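Major capsid protein (Norovirus Hu/GI.7/TCH-060/USA/2003, PDB 4P25) forms the norovirus capsid and, through its protruding (P) domain, binds histo-blood group antigens such as Lewis Y, probably for attachment to host cells. Local coordinates at residues N20-A25 / F101-A106; V59-V64 / L223-V228; A242-Y247 / R294-K299. All coordinates share one frame; numbering follows the deposited sequence.

Interaction 1: N20-A25 / F101-A106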
loop_
_atom_site.group_PDB
_atom_site.type_symbol
_atom_site.label_atom_id
_atom_site.label_comp_id
_atom_site.label_asym_id
_atom_site.label_seq_id
_atom_site.Cartn_x
_atom_site.Cartn_y
_atom_site.Cartn_z
ATOM N N ASN A 20 -7.760 -1.081 1.254
ATOM C CA ASN A 20 -8.704 -1.124 0.151
ATOM C C ASN A 20 -7.956 -1.532 -1.122
ATOM O O ASN A 20 -6.778 -1.191 -1.307
ATOM C CB ASN A 20 -9.344 0.254 -0.035
ATOM C CG ASN A 20 -10.664 0.195 -0.780
ATOM O OD1 ASN A 20 -10.701 0.013 -2.004
ATOM N ND2 ASN A 20 -11.761 0.395 -0.052
ATOM N N SER A 21 -8.641 -2.264 -1.992
ATOM C CA SER A 21 -8.036 -2.726 -3.232
ATOM C C SER A 21 -8.384 -1.851 -4.434
ATOM O O SER A 21 -7.918 -2.118 -5.544
ATOM C CB SER A 21 -8.451 -4.168 -3.497
ATOM O OG SER A 21 -9.867 -4.311 -3.481
ATOM N N ARG A 22 -9.190 -0.811 -4.220
ATOM C CA ARG A 22 -9.596 0.089 -5.308
ATOM C C ARG A 22 -9.110 1.531 -5.143
ATOM O O ARG A 22 -9.033 2.281 -6.117
ATOM C CB ARG A 22 -11.117 0.046 -5.530
ATOM C CG ARG A 22 -11.608 -1.302 -6.078
ATOM C CD ARG A 22 -13.130 -1.332 -6.247
ATOM N NE ARG A 22 -13.578 -0.534 -7.388
ATOM C CZ ARG A 22 -14.612 0.303 -7.368
ATOM N NH1 ARG A 22 -15.327 0.478 -6.262
ATOM N NH2 ARG A 22 -14.938 0.970 -8.467
ATOM N N VAL A 23 -8.779 1.916 -3.913
ATOM C CA VAL A 23 -8.141 3.203 -3.644
ATOM C C VAL A 23 -7.058 3.002 -2.589
ATOM O O VAL A 23 -7.126 2.044 -1.814
ATOM C CB VAL A 23 -9.151 4.292 -3.165
ATOM C CG1 VAL A 23 -10.021 4.788 -4.323
ATOM C CG2 VAL A 23 -9.991 3.789 -1.985
ATOM N N PRO A 24 -6.046 3.885 -2.559
ATOM C CA PRO A 24 -4.981 3.782 -1.553
ATOM C C PRO A 24 -5.452 4.298 -0.195
ATOM O O PRO A 24 -5.239 5.459 0.160
ATOM C CB PRO A 24 -3.870 4.667 -2.129
ATOM C CG PRO A 24 -4.578 5.655 -2.992
ATOM C CD PRO A 24 -5.772 4.935 -3.557
ATOM N N ALA A 25 -6.102 3.415 0.549
ATOM C CA ALA A 25 -6.727 3.772 1.813
ATOM C C ALA A 25 -6.878 2.506 2.630
ATOM O O ALA A 25 -6.788 1.399 2.094
ATOM C CB ALA A 25 -8.096 4.405 1.568
ATOM N N PHE A 101 -4.268 0.344 -12.707
ATOM C CA PHE A 101 -5.006 1.496 -13.217
ATOM C C PHE A 101 -6.319 1.656 -12.442
ATOM O O PHE A 101 -6.995 0.658 -12.173
ATOM C CB PHE A 101 -5.284 1.302 -14.716
ATOM C CG PHE A 101 -5.665 2.567 -15.436
ATOM C CD1 PHE A 101 -4.688 3.462 -15.834
ATOM C CD2 PHE A 101 -6.991 2.849 -15.722
ATOM C CE1 PHE A 101 -5.026 4.633 -16.507
ATOM C CE2 PHE A 101 -7.339 4.017 -16.393
ATOM C CZ PHE A 101 -6.353 4.908 -16.786
ATOM N N PRO A 102 -6.682 2.895 -12.063
ATOM C CA PRO A 102 -7.905 3.051 -11.256
ATOM C C PRO A 102 -9.156 2.544 -11.967
ATOM O O PRO A 102 -9.215 2.549 -13.203
ATOM C CB PRO A 102 -8.006 4.569 -11.053
ATOM C CG PRO A 102 -6.607 5.095 -11.273
ATOM C CD PRO A 102 -6.001 4.183 -12.306
ATOM N N ASP A 103 -10.144 2.114 -11.186
ATOM C CA ASP A 103 -11.392 1.598 -11.748
ATOM C C ASP A 103 -12.630 2.276 -11.171
ATOM O O ASP A 103 -13.713 1.686 -11.121
ATOM C CB ASP A 103 -11.480 0.068 -11.603
ATOM C CG ASP A 103 -11.847 -0.380 -10.190
ATOM O OD1 ASP A 103 -11.655 0.396 -9.232
ATOM O OD2 ASP A 103 -12.319 -1.525 -10.040
ATOM N N ILE A 104 -12.476 3.522 -10.740
ATOM C CA ILE A 104 -13.615 4.279 -10.231
ATOM C C ILE A 104 -14.314 4.929 -11.424
ATOM O O ILE A 104 -13.818 5.899 -12.001
ATOM C CB ILE A 104 -13.175 5.343 -9.200
ATOM C CG1 ILE A 104 -12.120 4.766 -8.243
ATOM C CG2 ILE A 104 -14.376 5.887 -8.439
ATOM C CD1 ILE A 104 -12.576 3.550 -7.444
ATOM N N GLY A 105 -15.461 4.382 -11.806
ATOM C CA GLY A 105 -16.085 4.776 -13.057
ATOM C C GLY A 105 -16.908 6.045 -13.031
ATOM O O GLY A 105 -17.326 6.511 -11.970
ATOM N N ALA A 106 -17.117 6.606 -14.219
ATOM C CA ALA A 106 -18.072 7.692 -14.448
ATOM C C ALA A 106 -17.870 8.904 -13.552
ATOM O O ALA A 106 -18.804 9.373 -12.901
ATOM C CB ALA A 106 -19.506 7.175 -14.351
HETATM O O HOH W 1 -9.262 1.289 -8.497
#
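A side-on salt bridge between Arg22 and Asp103 ties the loop before strand 29-31 to the loop that leads into strand 108-115. Arg22 NE reaches both carboxylate oxygens on their syn side, somewhat out of the carboxylate plane, at 2.8 Å from Asp103 OD1 and 3.1 Å from Asp103 OD2, the longer bond being the straighter (159° at the hydrogen). The guanidinium and carboxylate planes stand 71° apart, and a bend at chi3 (73°) turns the guanidinium so that Arg22 NH2 also donates to Asp103 O at 3.0 Å, from above that carbonyl's plane. Ile104 CD1 lies over the rim of one guanidinium face, 3.6 Å from Arg22 NH2, and 4.2 Å from Val23 CG1. Consistent with the norovirus P-domain layout, the contact probably joins a P1 loop to the P2 part, which bears the glycan pocket; the Ile104 side chain is about 12 Å from the bound galactose. Asp103 OD2 further accepts from the backbone N of Gln43 and Asn44, while Arg22 NH1 donates to the carbonyls of Pro173 and Pro220. An Asx turn, with Asn20 OD1 accepting from Arg22 N at 2.8 Å, shapes the backbone there, and one water bridges Arg22 O and Asp103 N.

Interaction 2: V59-V64 / L223-V228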
loop_
_atom_site.group_PDB
_atom_site.type_symbol
_atom_site.label_atom_id
_atom_site.label_comp_id
_atom_site.label_asym_id
_atom_site.label_seq_id
_atom_site.Cartn_x
_atom_site.Cartn_y
_atom_site.Cartn_z
ATOM N N VAL A 59 -0.643 -6.813 -7.353
ATOM C CA VAL A 59 -0.356 -7.592 -6.155
ATOM C C VAL A 59 -0.254 -6.722 -4.900
ATOM O O VAL A 59 -0.764 -7.086 -3.843
ATOM C CB VAL A 59 0.942 -8.403 -6.333
ATOM C CG1 VAL A 59 1.303 -9.140 -5.053
ATOM C CG2 VAL A 59 0.782 -9.373 -7.469
ATOM N N SER A 60 0.393 -5.567 -5.019
ATOM C CA SER A 60 0.671 -4.738 -3.853
ATOM C C SER A 60 -0.323 -3.599 -3.649
ATOM O O SER A 60 -0.801 -2.999 -4.612
ATOM C CB SER A 60 2.077 -4.149 -3.973
ATOM O OG SER A 60 2.402 -3.319 -2.860
ATOM N N ALA A 61 -0.592 -3.288 -2.384
ATOM C CA ALA A 61 -1.430 -2.145 -2.040
ATOM C C ALA A 61 -0.845 -0.842 -2.585
ATOM O O ALA A 61 -1.579 0.124 -2.825
ATOM C CB ALA A 61 -1.632 -2.064 -0.520
ATOM N N SER A 62 0.472 -0.813 -2.790
ATOM C CA SER A 62 1.110 0.381 -3.336
ATOM C C SER A 62 1.131 0.426 -4.865
ATOM O O SER A 62 1.792 1.283 -5.451
ATOM C CB SER A 62 2.505 0.592 -2.730
ATOM O OG SER A 62 2.380 0.965 -1.362
ATOM N N GLN A 63 0.379 -0.477 -5.494
ATOM C CA GLN A 63 0.113 -0.420 -6.937
ATOM C C GLN A 63 -1.343 -0.027 -7.224
ATOM O O GLN A 63 -1.720 0.192 -8.375
ATOM C CB GLN A 63 0.418 -1.772 -7.594
ATOM C CG GLN A 63 1.912 -2.095 -7.731
ATOM C CD GLN A 63 2.193 -3.582 -7.952
ATOM O OE1 GLN A 63 1.524 -4.451 -7.385
ATOM N NE2 GLN A 63 3.207 -3.877 -8.765
ATOM N N VAL A 64 -2.157 0.069 -6.172
ATOM C CA VAL A 64 -3.603 0.295 -6.324
ATOM C C VAL A 64 -3.965 1.726 -6.733
ATOM O O VAL A 64 -3.594 2.694 -6.054
ATOM C CB VAL A 64 -4.325 -0.064 -5.009
ATOM C CG1 VAL A 64 -5.788 0.401 -5.025
ATOM C CG2 VAL A 64 -4.215 -1.569 -4.735
ATOM N N LEU A 223 -12.494 -7.380 -2.157
ATOM C CA LEU A 223 -11.451 -8.062 -1.383
ATOM C C LEU A 223 -10.455 -7.044 -0.855
ATOM O O LEU A 223 -9.991 -6.190 -1.609
ATOM C CB LEU A 223 -10.684 -9.082 -2.228
ATOM C CG LEU A 223 -11.340 -10.405 -2.607
ATOM C CD1 LEU A 223 -10.442 -11.147 -3.584
ATOM C CD2 LEU A 223 -11.598 -11.252 -1.375
ATOM N N PRO A 224 -10.121 -7.130 0.442
ATOM C CA PRO A 224 -9.015 -6.304 0.934
ATOM C C PRO A 224 -7.759 -6.656 0.145
ATOM O O PRO A 224 -7.602 -7.815 -0.254
ATOM C CB PRO A 224 -8.871 -6.747 2.397
ATOM C CG PRO A 224 -10.208 -7.340 2.752
ATOM C CD PRO A 224 -10.673 -8.007 1.492
ATOM N N GLN A 225 -6.888 -5.686 -0.102
ATOM C CA GLN A 225 -5.734 -5.941 -0.967
ATOM C C GLN A 225 -4.837 -7.069 -0.461
ATOM O O GLN A 225 -4.335 -7.866 -1.254
ATOM C CB GLN A 225 -4.908 -4.673 -1.190
ATOM C CG GLN A 225 -3.765 -4.877 -2.184
ATOM C CD GLN A 225 -4.262 -5.279 -3.558
ATOM O OE1 GLN A 225 -5.344 -4.876 -3.977
ATOM N NE2 GLN A 225 -3.469 -6.084 -4.268
ATOM N N GLU A 226 -4.649 -7.151 0.851
ATOM C CA GLU A 226 -3.791 -8.201 1.400
ATOM C C GLU A 226 -4.358 -9.608 1.183
ATOM O O GLU A 226 -3.599 -10.585 1.165
ATOM C CB GLU A 226 -3.473 -7.948 2.881
ATOM C CG GLU A 226 -2.511 -6.789 3.120
ATOM C CD GLU A 226 -3.190 -5.423 3.103
ATOM O OE1 GLU A 226 -4.424 -5.363 2.913
ATOM O OE2 GLU A 226 -2.485 -4.411 3.289
ATOM N N PHE A 227 -5.676 -9.718 1.013
ATOM C CA PHE A 227 -6.274 -10.996 0.624
ATOM C C PHE A 227 -5.788 -11.385 -0.770
ATOM O O PHE A 227 -5.434 -12.536 -1.013
ATOM C CB PHE A 227 -7.808 -10.931 0.632
ATOM C CG PHE A 227 -8.434 -11.212 1.974
ATOM C CD1 PHE A 227 -8.145 -10.417 3.071
ATOM C CD2 PHE A 227 -9.349 -12.244 2.125
ATOM C CE1 PHE A 227 -8.737 -10.661 4.301
ATOM C CE2 PHE A 227 -9.945 -12.498 3.355
ATOM C CZ PHE A 227 -9.637 -11.704 4.444
ATOM N N VAL A 228 -5.782 -10.420 -1.688
ATOM C CA VAL A 228 -5.292 -10.655 -3.040
ATOM C C VAL A 228 -3.848 -11.161 -3.039
ATOM O O VAL A 228 -3.551 -12.197 -3.638
ATOM C CB VAL A 228 -5.395 -9.380 -3.900
ATOM C CG1 VAL A 228 -4.716 -9.592 -5.242
ATOM C CG2 VAL A 228 -6.850 -8.992 -4.106
HETATM O O HOH W 2 -1.043 -6.726 -1.027
#
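Gln225 lays its CG against the backbone of Ala61, 3.6 Å from Ala61 N, and touches the Ala61 methyl as well (CG to CB 3.9 Å). It is the first residue of helix 225-234, directly after the N-cap residue Pro224, and the loop it meets is folded by an ST turn in which Ser60 OG accepts from Ser62 N; this loop leads into strand 66-73, an inner strand of the six-stranded sheet. With CG anti to the backbone N (chi1 -175°) and the chain bent at chi2 (61°), the amide passes Val64, whose CG2 lies 3.6 Å from Gln225 OE1. Gln225 NE2 donates to Val59 O at 2.9 Å, the hydrogen pointing well at the oxygen, although NE2 sits above the carbonyl plane rather than at a lone pair; it also donates to Pro58 O. Gln63 OE1 braces the same loop by accepting from Ser60 N at 2.9 Å. The dimer contact lies close by: Ser60 OG is hydrogen-bonded to Glu226 of the second subunit, and reciprocally Glu226 OE2 bonds Ser60 OG of the second subunit. Val59 O takes a second hydrogen from a water at 2.9 Å, which makes a weak, longer bond to Gln225 O.

Interaction 3: A242-Y247 / R294-K299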
loop_
_atom_site.group_PDB
_atom_site.type_symbol
_atom_site.label_atom_id
_atom_site.label_comp_id
_atom_site.label_asym_id
_atom_site.label_seq_id
_atom_site.Cartn_x
_atom_site.Cartn_y
_atom_site.Cartn_z
ATOM N N ALA A 242 -16.961 -23.503 -1.430
ATOM C CA ALA A 242 -16.798 -22.236 -0.723
ATOM C C ALA A 242 -15.975 -22.466 0.534
ATOM O O ALA A 242 -15.960 -23.573 1.083
ATOM C CB ALA A 242 -18.151 -21.631 -0.369
ATOM N N ALA A 243 -15.285 -21.423 0.982
ATOM C CA ALA A 243 -14.530 -21.488 2.226
ATOM C C ALA A 243 -15.292 -20.758 3.315
ATOM O O ALA A 243 -15.597 -19.569 3.187
ATOM C CB ALA A 243 -13.142 -20.883 2.048
ATOM N N LEU A 244 -15.620 -21.482 4.379
ATOM C CA LEU A 244 -16.286 -20.885 5.526
ATOM C C LEU A 244 -15.259 -20.166 6.385
ATOM O O LEU A 244 -14.276 -20.765 6.816
ATOM C CB LEU A 244 -17.006 -21.959 6.351
ATOM C CG LEU A 244 -17.710 -21.469 7.619
ATOM C CD1 LEU A 244 -18.896 -20.572 7.283
ATOM C CD2 LEU A 244 -18.140 -22.647 8.485
ATOM N N LEU A 245 -15.480 -18.877 6.618
ATOM C CA LEU A 245 -14.590 -18.085 7.456
ATOM C C LEU A 245 -15.307 -17.670 8.724
ATOM O O LEU A 245 -16.518 -17.472 8.721
ATOM C CB LEU A 245 -14.153 -16.808 6.735
ATOM C CG LEU A 245 -13.575 -16.888 5.328
ATOM C CD1 LEU A 245 -13.219 -15.489 4.863
ATOM C CD2 LEU A 245 -12.361 -17.809 5.278
ATOM N N HIS A 246 -14.550 -17.532 9.801
ATOM C CA HIS A 246 -15.054 -16.915 11.015
ATOM C C HIS A 246 -14.384 -15.555 11.177
ATOM O O HIS A 246 -13.205 -15.392 10.866
ATOM C CB HIS A 246 -14.740 -17.790 12.227
ATOM C CG HIS A 246 -15.481 -19.092 12.244
ATOM N ND1 HIS A 246 -15.070 -20.166 13.003
ATOM C CD2 HIS A 246 -16.609 -19.486 11.614
ATOM C CE1 HIS A 246 -15.911 -21.171 12.833
ATOM N NE2 HIS A 246 -16.854 -20.788 11.993
ATOM N N TYR A 247 -15.147 -14.576 11.642
ATOM C CA TYR A 247 -14.618 -13.248 11.923
ATOM C C TYR A 247 -14.459 -13.133 13.440
ATOM O O TYR A 247 -15.447 -13.087 14.176
ATOM C CB TYR A 247 -15.573 -12.193 11.369
ATOM C CG TYR A 247 -15.127 -10.747 11.480
ATOM C CD1 TYR A 247 -14.069 -10.255 10.718
ATOM C CD2 TYR A 247 -15.806 -9.860 12.303
ATOM C CE1 TYR A 247 -13.686 -8.922 10.807
ATOM C CE2 TYR A 247 -15.433 -8.535 12.396
ATOM C CZ TYR A 247 -14.373 -8.069 11.648
ATOM O OH TYR A 247 -14.010 -6.745 11.747
ATOM N N ARG A 294 -21.683 -25.280 -1.758
ATOM C CA ARG A 294 -22.174 -24.028 -2.312
ATOM C C ARG A 294 -23.376 -23.474 -1.555
ATOM O O ARG A 294 -23.516 -22.258 -1.402
ATOM C CB ARG A 294 -22.517 -24.222 -3.794
ATOM C CG ARG A 294 -23.122 -23.006 -4.452
ATOM C CD ARG A 294 -22.631 -22.824 -5.892
ATOM N NE ARG A 294 -22.794 -21.431 -6.310
ATOM C CZ ARG A 294 -23.125 -21.020 -7.534
ATOM N NH1 ARG A 294 -23.351 -21.899 -8.501
ATOM N NH2 ARG A 294 -23.257 -19.723 -7.771
ATOM N N TYR A 295 -24.237 -24.360 -1.065
ATOM C CA TYR A 295 -25.460 -23.916 -0.400
ATOM C C TYR A 295 -25.457 -24.088 1.111
ATOM O O TYR A 295 -26.511 -24.107 1.744
ATOM C CB TYR A 295 -26.688 -24.566 -1.029
ATOM C CG TYR A 295 -26.855 -24.125 -2.453
ATOM C CD1 TYR A 295 -27.185 -22.809 -2.748
ATOM C CD2 TYR A 295 -26.649 -25.005 -3.505
ATOM C CE1 TYR A 295 -27.322 -22.384 -4.047
ATOM C CE2 TYR A 295 -26.787 -24.588 -4.812
ATOM C CZ TYR A 295 -27.124 -23.277 -5.076
ATOM O OH TYR A 295 -27.262 -22.859 -6.378
ATOM N N TYR A 296 -24.260 -24.195 1.675
ATOM C CA TYR A 296 -24.083 -24.157 3.117
ATOM C C TYR A 296 -24.752 -22.898 3.665
ATOM O O TYR A 296 -24.457 -21.790 3.227
ATOM C CB TYR A 296 -22.595 -24.137 3.450
ATOM C CG TYR A 296 -22.289 -24.259 4.923
ATOM C CD1 TYR A 296 -22.238 -23.137 5.740
ATOM C CD2 TYR A 296 -22.040 -25.499 5.492
ATOM C CE1 TYR A 296 -21.950 -23.249 7.085
ATOM C CE2 TYR A 296 -21.752 -25.622 6.833
ATOM C CZ TYR A 296 -21.708 -24.497 7.625
ATOM O OH TYR A 296 -21.420 -24.625 8.962
ATOM N N GLN A 297 -25.652 -23.074 4.625
ATOM C CA GLN A 297 -26.426 -21.957 5.136
ATOM C C GLN A 297 -25.735 -21.276 6.321
ATOM O O GLN A 297 -25.471 -21.903 7.347
ATOM C CB GLN A 297 -27.820 -22.436 5.553
ATOM C CG GLN A 297 -28.787 -21.310 5.861
ATOM C CD GLN A 297 -30.105 -21.809 6.417
ATOM O OE1 GLN A 297 -30.387 -23.013 6.401
ATOM N NE2 GLN A 297 -30.921 -20.889 6.918
ATOM N N LEU A 298 -25.457 -19.984 6.153
ATOM C CA LEU A 298 -24.788 -19.193 7.185
ATOM C C LEU A 298 -25.723 -18.717 8.289
ATOM O O LEU A 298 -26.897 -18.420 8.054
ATOM C CB LEU A 298 -24.123 -17.968 6.559
ATOM C CG LEU A 298 -23.004 -18.231 5.556
ATOM C CD1 LEU A 298 -22.601 -16.942 4.861
ATOM C CD2 LEU A 298 -21.811 -18.858 6.260
ATOM N N LYS A 299 -25.177 -18.645 9.495
ATOM C CA LYS A 299 -25.825 -17.968 10.604
ATOM C C LYS A 299 -25.815 -16.470 10.307
ATOM O O LYS A 299 -24.771 -15.914 9.967
ATOM C CB LYS A 299 -25.056 -18.263 11.893
ATOM C CG LYS A 299 -25.576 -17.551 13.119
ATOM C CD LYS A 299 -24.945 -18.112 14.385
ATOM C CE LYS A 299 -25.483 -17.407 15.613
ATOM N NZ LYS A 299 -25.029 -18.040 16.886
#
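The ring of Tyr296 meets the forked end of Leu244 at its phenol end: Tyr296 CE1 is 4.1 Å from both Leu244 CD1 and Leu244 CD2, and the hydroxyl oxygen Tyr296 OH is 3.9 Å from Leu244 CD2. The two side chains cross at about a right angle, and both leucine methyls come obliquely to the same side of the ring, near CE1. Leu298 completes the apolar patch from further along the chain. Leu298 CD2 lies 3.5 Å from Leu244 CD1, the closest approach between the two segments, and the two leucines run past each other in opposite directions. With CG anti to the backbone N (chi1 178°), the forked end of Leu244 reaches Tyr296 and Leu298 together, one methyl (CD1) meeting both. Strand 242-248 is an inner strand of the seven-stranded antiparallel sheet, paired with 255-262 and 285-292, and the contact joins it to the tail that follows strand 285-292; this sheet is consistent with the P1 part of the norovirus P domain. No hydrogen bond crosses between the segments, whose meeting is made by methyls and one ring. Leu244 and Leu298 are buried, whereas Tyr296 is partly exposed and forms the border of the patch. The backbone of Leu244 is meanwhile hydrogen-bonded to that of strand 285-292, at Ser289 and Ser290, and its side chain also rests on Val292 of the same strand. Leu298 additionally lies against the side chain of Val270. Polar bonds hold the tail to the sheet as well: Lys260 NZ of strand 255-262 donates to the carbonyls of both Arg294 and Tyr296.

Overall arrangement
Interactions 1 and 2 lie near the middle of the chain, their centres 11 Å apart, and touch directly: Ser21 OG meets Leu223 O at 2.7 Å, a probable hydrogen bond, and Val64 CG1 packs on the backbone of Ser21 and Arg22. Their segments alternate along the sequence: interaction 1 holds loop 20-25 to 101-106, interaction 2 loop 59-64 to the start of helix 225-234. Both are buried and polar, the first through a charged pair, the second through a neutral amide beside the subunit interface. The centre of interaction 3 lies about 23 Å from the centre of the chain, on the sheet whose strand 242-248 follows helix 225-234; it is apolar, with a partly exposed tyrosine at its border.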